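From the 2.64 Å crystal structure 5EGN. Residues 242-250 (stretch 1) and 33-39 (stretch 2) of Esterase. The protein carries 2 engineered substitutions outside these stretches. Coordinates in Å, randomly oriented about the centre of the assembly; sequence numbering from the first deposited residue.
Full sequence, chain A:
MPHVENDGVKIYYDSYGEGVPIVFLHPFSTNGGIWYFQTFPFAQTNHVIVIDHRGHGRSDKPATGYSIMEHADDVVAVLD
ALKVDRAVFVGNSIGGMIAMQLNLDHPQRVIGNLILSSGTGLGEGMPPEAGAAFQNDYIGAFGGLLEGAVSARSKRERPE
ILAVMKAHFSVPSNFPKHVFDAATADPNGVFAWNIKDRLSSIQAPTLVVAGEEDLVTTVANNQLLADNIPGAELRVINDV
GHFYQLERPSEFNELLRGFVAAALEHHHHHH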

# COMPACT_ATOMS: atom_id res chain seq x y z
N HIS A 242 -13.99 -6.26 9.27
CA HIS A 242 -13.10 -7.29 8.74
C HIS A 242 -11.65 -6.85 8.65
O HIS A 242 -10.74 -7.68 8.58
CB HIS A 242 -13.59 -7.72 7.35
CG HIS A 242 -13.19 -9.12 6.96
ND1 HIS A 242 -13.55 -10.22 7.71
CD2 HIS A 242 -12.48 -9.59 5.91
CE1 HIS A 242 -13.08 -11.31 7.13
NE2 HIS A 242 -12.43 -10.95 6.04
N PHE A 243 -11.42 -5.54 8.67
CA PHE A 243 -10.09 -5.01 8.40
C PHE A 243 -9.55 -4.15 9.53
O PHE A 243 -9.41 -2.93 9.38
CB PHE A 243 -10.10 -4.22 7.09
CG PHE A 243 -10.82 -4.92 5.97
CD1 PHE A 243 -10.20 -5.91 5.24
CD2 PHE A 243 -12.13 -4.57 5.66
CE1 PHE A 243 -10.87 -6.55 4.21
CE2 PHE A 243 -12.80 -5.21 4.64
CZ PHE A 243 -12.17 -6.20 3.91
N TYR A 244 -9.22 -4.78 10.65
CA TYR A 244 -8.66 -4.09 11.81
C TYR A 244 -7.39 -3.33 11.46
O TYR A 244 -7.13 -2.25 12.00
CB TYR A 244 -8.39 -5.10 12.93
CG TYR A 244 -8.09 -4.49 14.29
CD1 TYR A 244 -8.47 -3.18 14.58
CD2 TYR A 244 -7.44 -5.22 15.27
CE1 TYR A 244 -8.20 -2.63 15.82
CE2 TYR A 244 -7.17 -4.67 16.51
CZ TYR A 244 -7.55 -3.38 16.78
OH TYR A 244 -7.28 -2.83 18.01
N GLN A 245 -6.59 -3.89 10.55
CA GLN A 245 -5.31 -3.29 10.20
C GLN A 245 -5.49 -1.99 9.41
O GLN A 245 -4.55 -1.20 9.29
CB GLN A 245 -4.44 -4.27 9.41
CG GLN A 245 -4.81 -4.43 7.95
CD GLN A 245 -5.87 -5.49 7.72
OE1 GLN A 245 -6.94 -5.45 8.32
NE2 GLN A 245 -5.57 -6.45 6.85
N LEU A 246 -6.69 -1.79 8.87
CA LEU A 246 -6.99 -0.56 8.13
C LEU A 246 -7.94 0.35 8.90
O LEU A 246 -7.83 1.58 8.81
CB LEU A 246 -7.58 -0.90 6.76
CG LEU A 246 -6.60 -1.26 5.65
CD1 LEU A 246 -7.34 -1.45 4.34
CD2 LEU A 246 -5.53 -0.19 5.52
N GLU A 247 -8.87 -0.24 9.63
CA GLU A 247 -9.88 0.53 10.36
C GLU A 247 -9.27 1.26 11.55
O GLU A 247 -9.55 2.44 11.78
CB GLU A 247 -11.02 -0.38 10.81
CG GLU A 247 -11.83 -0.96 9.65
CD GLU A 247 -13.00 -1.80 10.11
OE1 GLU A 247 -13.05 -3.00 9.77
OE2 GLU A 247 -13.89 -1.26 10.81
N ARG A 248 -8.44 0.56 12.32
CA ARG A 248 -7.70 1.18 13.42
C ARG A 248 -6.25 0.69 13.42
O ARG A 248 -5.86 -0.08 14.30
CB ARG A 248 -8.36 0.88 14.77
CG ARG A 248 -9.84 1.24 14.84
CD ARG A 248 -10.38 1.15 16.26
NE ARG A 248 -9.82 2.18 17.12
CZ ARG A 248 -10.29 3.42 17.20
NH1 ARG A 248 -11.33 3.79 16.45
NH2 ARG A 248 -9.73 4.30 18.01
N PRO A 249 -5.46 1.13 12.43
CA PRO A 249 -4.11 0.61 12.15
C PRO A 249 -3.14 0.63 13.33
O PRO A 249 -2.49 -0.38 13.58
CB PRO A 249 -3.61 1.54 11.04
CG PRO A 249 -4.85 2.03 10.38
CD PRO A 249 -5.83 2.20 11.50
N SER A 250 -3.05 1.76 14.04
CA SER A 250 -2.11 1.89 15.15
C SER A 250 -2.41 0.91 16.29
O SER A 250 -1.50 0.35 16.90
CB SER A 250 -2.10 3.32 15.67
OG SER A 250 -1.42 4.19 14.78
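Stretch 2 (33-39) GIWYFQT

Segments far apart in sequence often pack through a mixture of apolar side chains and the carbon-rich lengths of polar ones, with few hydrogen bonds between them. Residues 242-250 and 33-39 of this esterase, separated by at least 207 positions between any two residues that touch, illustrate the principle on a small scale. Stretch 1 is a pair of helical pieces joined by a break. Phe243 occupies the N-cap position of a short helix, 244-247, whose first turn is closed by the bonds from Leu246 N and Glu247 N to Phe243 O, at 3.0 and 2.8 Å. Arg248 then leaves helical phi/psi, at -137/71, and is itself the N-cap of a second helix that opens with Pro249 and Ser250 and continues along the chain.

Stretch 2 enters at the end of a 3-10 segment, Gly33 and Ile34, and passes through Trp35 into a weakly bonded helix at about 36-39. Its turns are tight: Tyr36 N reaches Gly33 O at 2.9 Å, and Trp35 O receives Gln38 N at 2.9 Å, Thr39 N at 2.7 Å and the side-chain Thr39 OG1 at 2.7 Å. The closest CA pairs set the register. Gln245 CA lies 7.2 Å from Trp35 CA, Leu246 CA 7.4 Å from Ile34 CA, and Pro249 CA 6.4 Å from Phe37 CA. The two stretches run in broadly the same sense, Pro249 meeting Phe37 farther along both, although Gln245 and Leu246 pair with Trp35 and Ile34 in reversed order. Of these CA pairs the closest is the one at the start of the second helix of stretch 1, and there both Pro249 and Phe37 direct their CA-to-CB bonds toward the opposing stretch.

The apolar part of the contact follows from this placement. Ile34, with both chi angles near t, starts sideways, but its end comes nearer to stretch 1: its CD1 lies 4.0 Å from Phe243 CD1, and its CG1 lies 3.6 Å from Leu246 CD1. Leu246 also links this group to Phe37, since its CD2 meets the edge of that ring, 3.9 Å from Phe37 CD2. Farther along, Pro249 CB and Phe37 CB are 3.9 Å apart, a short reach that matches the close approach of their backbones.

Polar atoms are threaded through the same surface. Gln38 uses its m, p side chain to bring NE2 within 3.1 Å of Gln245 O, and the 157° angle at the hydrogen makes this a well-directed hydrogen bond. It is the only one between the stretches, and it ties a side chain to a main-chain carbonyl. Gln245 points its own CA-to-CB bond toward stretch 2, and its amide lies among apolar neighbours: NE2 is 3.5 Å from Trp35 CH2, over one face of the indole, and 3.6 Å from Ile34 CD1. That amide nitrogen finds its hydrogen bond elsewhere in the structure. Altogether the two stretches bury 402 Å², counting both sides, with Gln245 and Ile34 the most covered residues.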

# COMPACT_ATOMS: atom_id res chain seq x y z
N GLY A 33 -0.66 -4.77 -0.57
CA GLY A 33 -0.76 -3.35 -0.30
C GLY A 33 -1.50 -3.06 0.99
O GLY A 33 -1.14 -2.15 1.73
N ILE A 34 -2.53 -3.86 1.28
CA ILE A 34 -3.35 -3.71 2.48
C ILE A 34 -2.53 -3.63 3.78
O ILE A 34 -3.04 -3.16 4.80
CB ILE A 34 -4.36 -4.88 2.61
CG1 ILE A 34 -5.54 -4.51 3.51
CG2 ILE A 34 -3.68 -6.15 3.11
CD1 ILE A 34 -6.64 -5.55 3.56
N TRP A 35 -1.28 -4.07 3.75
CA TRP A 35 -0.44 -4.06 4.94
C TRP A 35 0.45 -2.82 5.04
O TRP A 35 1.43 -2.82 5.80
CB TRP A 35 0.43 -5.31 4.98
CG TRP A 35 -0.35 -6.58 5.02
CD1 TRP A 35 -0.43 -7.53 4.05
CD2 TRP A 35 -1.18 -7.05 6.10
NE1 TRP A 35 -1.24 -8.56 4.45
CE2 TRP A 35 -1.72 -8.29 5.70
CE3 TRP A 35 -1.52 -6.53 7.35
CZ2 TRP A 35 -2.58 -9.02 6.52
CZ3 TRP A 35 -2.38 -7.27 8.16
CH2 TRP A 35 -2.90 -8.50 7.74
N TYR A 36 0.10 -1.77 4.29
CA TYR A 36 0.94 -0.57 4.18
C TYR A 36 1.29 0.03 5.54
O TYR A 36 2.43 0.43 5.77
CB TYR A 36 0.26 0.50 3.30
CG TYR A 36 1.07 1.77 3.17
CD1 TYR A 36 2.25 1.78 2.43
CD2 TYR A 36 0.69 2.94 3.81
CE1 TYR A 36 3.01 2.93 2.32
CE2 TYR A 36 1.45 4.10 3.70
CZ TYR A 36 2.61 4.08 2.96
OH TYR A 36 3.37 5.22 2.85
N PHE A 37 0.32 0.08 6.44
CA PHE A 37 0.56 0.70 7.74
C PHE A 37 1.26 -0.22 8.73
O PHE A 37 1.70 0.22 9.78
CB PHE A 37 -0.75 1.20 8.34
CG PHE A 37 -1.41 2.30 7.56
CD1 PHE A 37 -0.87 3.58 7.55
CD2 PHE A 37 -2.57 2.06 6.85
CE1 PHE A 37 -1.48 4.59 6.83
CE2 PHE A 37 -3.18 3.07 6.13
CZ PHE A 37 -2.63 4.33 6.12
N GLN A 38 1.36 -1.51 8.38
CA GLN A 38 2.04 -2.47 9.24
C GLN A 38 3.46 -2.74 8.75
O GLN A 38 4.40 -2.83 9.54
CB GLN A 38 1.27 -3.78 9.31
CG GLN A 38 0.01 -3.73 10.17
CD GLN A 38 -1.13 -3.00 9.50
OE1 GLN A 38 -1.43 -3.22 8.33
NE2 GLN A 38 -1.78 -2.10 10.24
N THR A 39 3.59 -2.85 7.43
CA THR A 39 4.81 -3.31 6.78
C THR A 39 6.08 -2.59 7.23
O THR A 39 7.07 -3.22 7.60
CB THR A 39 4.70 -3.16 5.25
OG1 THR A 39 3.61 -3.96 4.78
CG2 THR A 39 5.99 -3.59 4.57